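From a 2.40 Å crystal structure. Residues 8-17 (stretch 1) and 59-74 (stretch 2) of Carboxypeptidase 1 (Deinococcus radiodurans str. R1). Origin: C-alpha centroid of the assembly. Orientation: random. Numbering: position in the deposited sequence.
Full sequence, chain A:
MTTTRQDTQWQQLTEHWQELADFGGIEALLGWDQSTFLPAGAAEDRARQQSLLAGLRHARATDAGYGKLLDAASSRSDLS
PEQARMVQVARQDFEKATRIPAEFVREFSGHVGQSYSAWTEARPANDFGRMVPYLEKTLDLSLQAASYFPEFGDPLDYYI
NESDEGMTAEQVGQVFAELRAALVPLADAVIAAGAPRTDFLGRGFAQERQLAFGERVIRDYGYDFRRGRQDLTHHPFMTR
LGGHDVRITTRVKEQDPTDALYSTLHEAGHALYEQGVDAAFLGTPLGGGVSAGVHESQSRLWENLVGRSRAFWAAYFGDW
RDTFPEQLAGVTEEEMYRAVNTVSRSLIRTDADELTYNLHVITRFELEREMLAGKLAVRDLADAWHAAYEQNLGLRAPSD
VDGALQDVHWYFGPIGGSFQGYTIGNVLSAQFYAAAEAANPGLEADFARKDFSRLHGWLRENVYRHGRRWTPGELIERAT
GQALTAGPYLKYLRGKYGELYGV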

# COMPACT_ATOMS: atom_id res chain seq x y z
N THR A 8 -21.20 11.16 -27.95
CA THR A 8 -20.49 9.88 -27.96
C THR A 8 -18.99 10.11 -27.80
O THR A 8 -18.33 9.44 -27.00
CB THR A 8 -20.79 9.12 -29.25
N GLN A 9 -18.44 11.06 -28.56
CA GLN A 9 -17.02 11.35 -28.48
C GLN A 9 -16.62 11.89 -27.11
O GLN A 9 -15.52 11.59 -26.63
CB GLN A 9 -16.62 12.33 -29.59
N TRP A 10 -17.49 12.67 -26.47
CA TRP A 10 -17.17 13.21 -25.15
C TRP A 10 -17.10 12.11 -24.10
O TRP A 10 -16.21 12.12 -23.25
CB TRP A 10 -18.18 14.29 -24.76
CG TRP A 10 -17.92 14.92 -23.40
CD1 TRP A 10 -18.54 14.61 -22.22
CD2 TRP A 10 -16.97 15.95 -23.09
NE1 TRP A 10 -18.04 15.40 -21.20
CE2 TRP A 10 -17.08 16.22 -21.71
CE3 TRP A 10 -16.04 16.67 -23.85
CZ2 TRP A 10 -16.30 17.18 -21.07
CZ3 TRP A 10 -15.26 17.63 -23.21
CH2 TRP A 10 -15.40 17.87 -21.84
N GLN A 11 -18.03 11.15 -24.15
CA GLN A 11 -17.98 10.04 -23.19
C GLN A 11 -16.65 9.31 -23.28
O GLN A 11 -16.08 8.90 -22.26
CB GLN A 11 -19.15 9.09 -23.43
CG GLN A 11 -18.88 7.63 -23.07
CD GLN A 11 -18.88 7.36 -21.57
OE1 GLN A 11 -19.59 8.02 -20.81
NE2 GLN A 11 -18.08 6.38 -21.14
N GLN A 12 -16.13 9.14 -24.49
CA GLN A 12 -14.84 8.49 -24.67
C GLN A 12 -13.71 9.32 -24.04
O GLN A 12 -12.80 8.76 -23.42
CB GLN A 12 -14.57 8.27 -26.15
CG GLN A 12 -15.36 7.13 -26.76
CD GLN A 12 -15.27 7.11 -28.27
OE1 GLN A 12 -14.17 7.04 -28.84
NE2 GLN A 12 -16.41 7.17 -28.93
N LEU A 13 -13.77 10.64 -24.19
CA LEU A 13 -12.76 11.50 -23.58
C LEU A 13 -12.77 11.36 -22.06
O LEU A 13 -11.71 11.18 -21.44
CB LEU A 13 -13.00 12.96 -23.98
CG LEU A 13 -12.39 13.41 -25.30
CD1 LEU A 13 -12.86 14.82 -25.64
CD2 LEU A 13 -10.87 13.35 -25.21
N THR A 14 -13.95 11.43 -21.45
CA THR A 14 -14.02 11.32 -19.99
C THR A 14 -13.54 9.95 -19.53
O THR A 14 -12.89 9.83 -18.48
CB THR A 14 -15.44 11.60 -19.50
OG1 THR A 14 -16.36 10.79 -20.22
CG2 THR A 14 -15.79 13.06 -19.73
N GLU A 15 -13.84 8.90 -20.30
CA GLU A 15 -13.39 7.56 -19.91
C GLU A 15 -11.87 7.44 -20.04
O GLU A 15 -11.22 6.82 -19.20
CB GLU A 15 -14.08 6.50 -20.78
N HIS A 16 -11.30 8.06 -21.08
CA HIS A 16 -9.85 8.04 -21.24
C HIS A 16 -9.18 8.90 -20.19
O HIS A 16 -8.13 8.54 -19.66
CB HIS A 16 -9.48 8.51 -22.65
CG HIS A 16 -8.08 8.18 -23.04
ND1 HIS A 16 -7.72 6.96 -23.58
CD2 HIS A 16 -6.94 8.92 -23.01
CE1 HIS A 16 -6.43 6.95 -23.85
NE2 HIS A 16 -5.93 8.14 -23.52
N TRP A 17 -9.78 10.06 -19.88
CA TRP A 17 -9.25 10.90 -18.82
C TRP A 17 -9.27 10.18 -17.48
O TRP A 17 -8.29 10.25 -16.72
CB TRP A 17 -10.03 12.21 -18.74
CG TRP A 17 -9.71 13.17 -19.86
CD1 TRP A 17 -8.56 13.21 -20.61
CD2 TRP A 17 -10.55 14.21 -20.37
NE1 TRP A 17 -8.64 14.22 -21.54
CE2 TRP A 17 -9.85 14.85 -21.41
CE3 TRP A 17 -11.83 14.67 -20.04
CZ2 TRP A 17 -10.38 15.92 -22.13
CZ3 TRP A 17 -12.36 15.73 -20.77
CH2 TRP A 17 -11.64 16.34 -21.79
N ALA A 59 1.92 5.37 -22.88
CA ALA A 59 1.23 5.03 -24.12
C ALA A 59 -0.18 5.61 -24.14
O ALA A 59 -0.60 6.24 -25.12
CB ALA A 59 1.19 3.51 -24.29
N ARG A 60 -0.94 5.42 -23.05
CA ARG A 60 -2.27 6.01 -22.99
C ARG A 60 -2.20 7.52 -23.20
O ARG A 60 -2.99 8.08 -23.97
CB ARG A 60 -2.92 5.69 -21.64
CG ARG A 60 -2.68 4.27 -21.16
CD ARG A 60 -3.55 3.25 -21.86
NE ARG A 60 -2.87 1.96 -21.96
CZ ARG A 60 -3.48 0.77 -21.93
NH1 ARG A 60 -2.77 -0.34 -22.03
NH2 ARG A 60 -4.80 0.70 -21.77
N ALA A 61 -1.26 8.18 -22.53
CA ALA A 61 -1.18 9.64 -22.61
C ALA A 61 -0.83 10.13 -24.00
O ALA A 61 -1.13 11.28 -24.33
CB ALA A 61 -0.18 10.17 -21.59
N THR A 62 -0.21 9.29 -24.83
CA THR A 62 0.18 9.69 -26.18
C THR A 62 -0.59 8.95 -27.26
O THR A 62 -0.22 9.03 -28.44
CB THR A 62 1.68 9.48 -26.38
OG1 THR A 62 1.98 8.09 -26.20
CG2 THR A 62 2.48 10.31 -25.39
N ASP A 63 -1.67 8.26 -26.90
CA ASP A 63 -2.40 7.47 -27.89
C ASP A 63 -2.92 8.38 -28.99
O ASP A 63 -3.56 9.40 -28.72
CB ASP A 63 -3.56 6.73 -27.22
CG ASP A 63 -4.37 5.93 -28.21
OD1 ASP A 63 -3.97 4.79 -28.52
OD2 ASP A 63 -5.40 6.45 -28.70
N ALA A 64 -2.65 8.00 -30.24
CA ALA A 64 -3.07 8.84 -31.37
C ALA A 64 -4.59 8.96 -31.44
O ALA A 64 -5.12 10.04 -31.70
CB ALA A 64 -2.50 8.28 -32.67
N GLY A 65 -5.30 7.85 -31.21
CA GLY A 65 -6.75 7.94 -31.18
C GLY A 65 -7.23 8.96 -30.17
O GLY A 65 -8.02 9.86 -30.50
N TYR A 66 -6.68 8.90 -28.95
CA TYR A 66 -7.00 9.89 -27.93
C TYR A 66 -6.72 11.31 -28.43
O TYR A 66 -7.53 12.22 -28.24
CB TYR A 66 -6.20 9.59 -26.66
CG TYR A 66 -6.21 10.68 -25.59
CD1 TYR A 66 -7.39 11.23 -25.12
CD2 TYR A 66 -5.01 11.14 -25.05
CE1 TYR A 66 -7.38 12.20 -24.15
CE2 TYR A 66 -5.00 12.12 -24.08
CZ TYR A 66 -6.18 12.65 -23.63
OH TYR A 66 -6.16 13.62 -22.66
N GLY A 67 -5.57 11.50 -29.09
CA GLY A 67 -5.27 12.81 -29.64
C GLY A 67 -6.32 13.26 -30.64
O GLY A 67 -6.67 14.44 -30.70
N LYS A 68 -6.83 12.32 -31.44
CA LYS A 68 -7.85 12.67 -32.42
C LYS A 68 -9.13 13.12 -31.75
O LYS A 68 -9.76 14.09 -32.18
CB LYS A 68 -8.10 11.47 -33.35
N LEU A 69 -9.53 12.43 -30.67
CA LEU A 69 -10.70 12.87 -29.92
C LEU A 69 -10.52 14.30 -29.41
O LEU A 69 -11.43 15.13 -29.55
CB LEU A 69 -10.95 11.93 -28.74
CG LEU A 69 -11.54 10.54 -29.00
CD1 LEU A 69 -10.59 9.60 -29.73
CD2 LEU A 69 -11.98 9.90 -27.69
N LEU A 70 -9.32 14.63 -28.91
CA LEU A 70 -9.09 15.98 -28.41
C LEU A 70 -9.19 17.01 -29.53
O LEU A 70 -9.74 18.10 -29.33
CB LEU A 70 -7.71 16.06 -27.73
CG LEU A 70 -7.51 15.35 -26.38
CD1 LEU A 70 -6.05 15.41 -25.96
CD2 LEU A 70 -8.40 15.91 -25.28
N ASP A 71 -8.66 16.68 -30.71
CA ASP A 71 -8.76 17.60 -31.84
C ASP A 71 -10.22 17.86 -32.21
O ASP A 71 -10.63 19.00 -32.42
CB ASP A 71 -7.99 17.05 -33.04
CG ASP A 71 -6.49 17.03 -32.80
OD1 ASP A 71 -6.01 17.67 -31.85
OD2 ASP A 71 -5.78 16.35 -33.58
N ALA A 72 -11.02 16.79 -32.28
CA ALA A 72 -12.44 16.97 -32.57
C ALA A 72 -13.09 17.86 -31.52
O ALA A 72 -13.72 18.87 -31.84
CB ALA A 72 -13.14 15.62 -32.63
N ALA A 73 -12.92 17.51 -30.24
CA ALA A 73 -13.58 18.25 -29.17
C ALA A 73 -13.11 19.69 -29.09
O ALA A 73 -13.85 20.56 -28.63
CB ALA A 73 -13.34 17.55 -27.83
N SER A 74 -11.88 19.98 -29.53
CA SER A 74 -11.36 21.34 -29.44
C SER A 74 -12.00 22.26 -30.47
O SER A 74 -12.10 23.47 -30.24
CB SER A 74 -9.84 21.35 -29.59
OG SER A 74 -9.46 20.78 -30.83

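Two helices, 8-17 and 64-74, pack at an axial distance of 10.0 Å with their N-to-C directions 129° apart, an oblique and roughly antiparallel crossing. One clear bump in the contact fills one clear hollow. The bump is Leu 13. Its CA-to-CB bond points sideways, but chi1 in m and chi2 in t bring the end of the chain nearer, into a pocket made by Tyr 66, Leu 69, Leu 70 and Ala 73. These four positions lie on one side of a continuous helix, spaced three, one and three residues apart, the usual diamond into which a knob fits.

The fit can be read atom by atom. CD1 of Leu 13 lies 3.5 Å from CB of Ala 73, and there the small methyl of the alanine forms a shallow wall. The other methyl meets the remaining walls: Leu 13 CD2 is 3.6 Å from Leu 70 CD2, 3.8 Å from Leu 69 CB and 3.8 Å from Tyr 66 CE1. The separations, 3.5 to 3.8 Å, are close, so the branched end of the leucine is held snugly in its hollow.

Toward the start of the first helix the shape is simpler. Leu 69 points toward its partner and covers Gln 12 with a methyl, Leu 69 CD2 to Gln 12 CB being 3.4 Å. The backbones come nearest here, Gln 9 CA to Leu 69 CA at 6.7 Å. Gln 9 is modelled only as far as CB, so its part in the surface cannot be read beyond that atom.

At the other end the packing becomes aromatic. Tyr 66 meets both His 16 and Trp 17, in different ways. The His 16 ring lies over one face of the tyrosine ring in an offset stack, centroids 4.1 Å apart and planes at 28°, while Tyr 66 CB sits over a face of the imidazole, 3.8 Å from the ring centroid. The edge of the tyrosine ring is left for Trp 17, whose NE1 donates a hydrogen bond to Tyr 66 OH at 2.8 Å. Trp 17 also adds bulk beside the knob, its CZ2 lying 3.7 Å from Leu 70 CD2, so Leu 70 is touched by both Leu 13 and the indole.

His 16 reaches past the tyrosine to the preceding helical segment, where NE2 donates to Arg 60 O at 3.0 Å. The acceptor lies near the plane of the imidazole, so the ring can hydrogen-bond through its edge while stacking through a face.

The turn that sets Tyr 66 in place has its own lock. Asp 63, at the N-cap, accepts from the tyrosine backbone, Tyr 66 N to Asp 63 OD2 being 2.8 Å. At Gly 65 an ideal CB would come within 2.9 Å of Asp 63 OD2, so the bare backbone leaves room for the capping carboxylate.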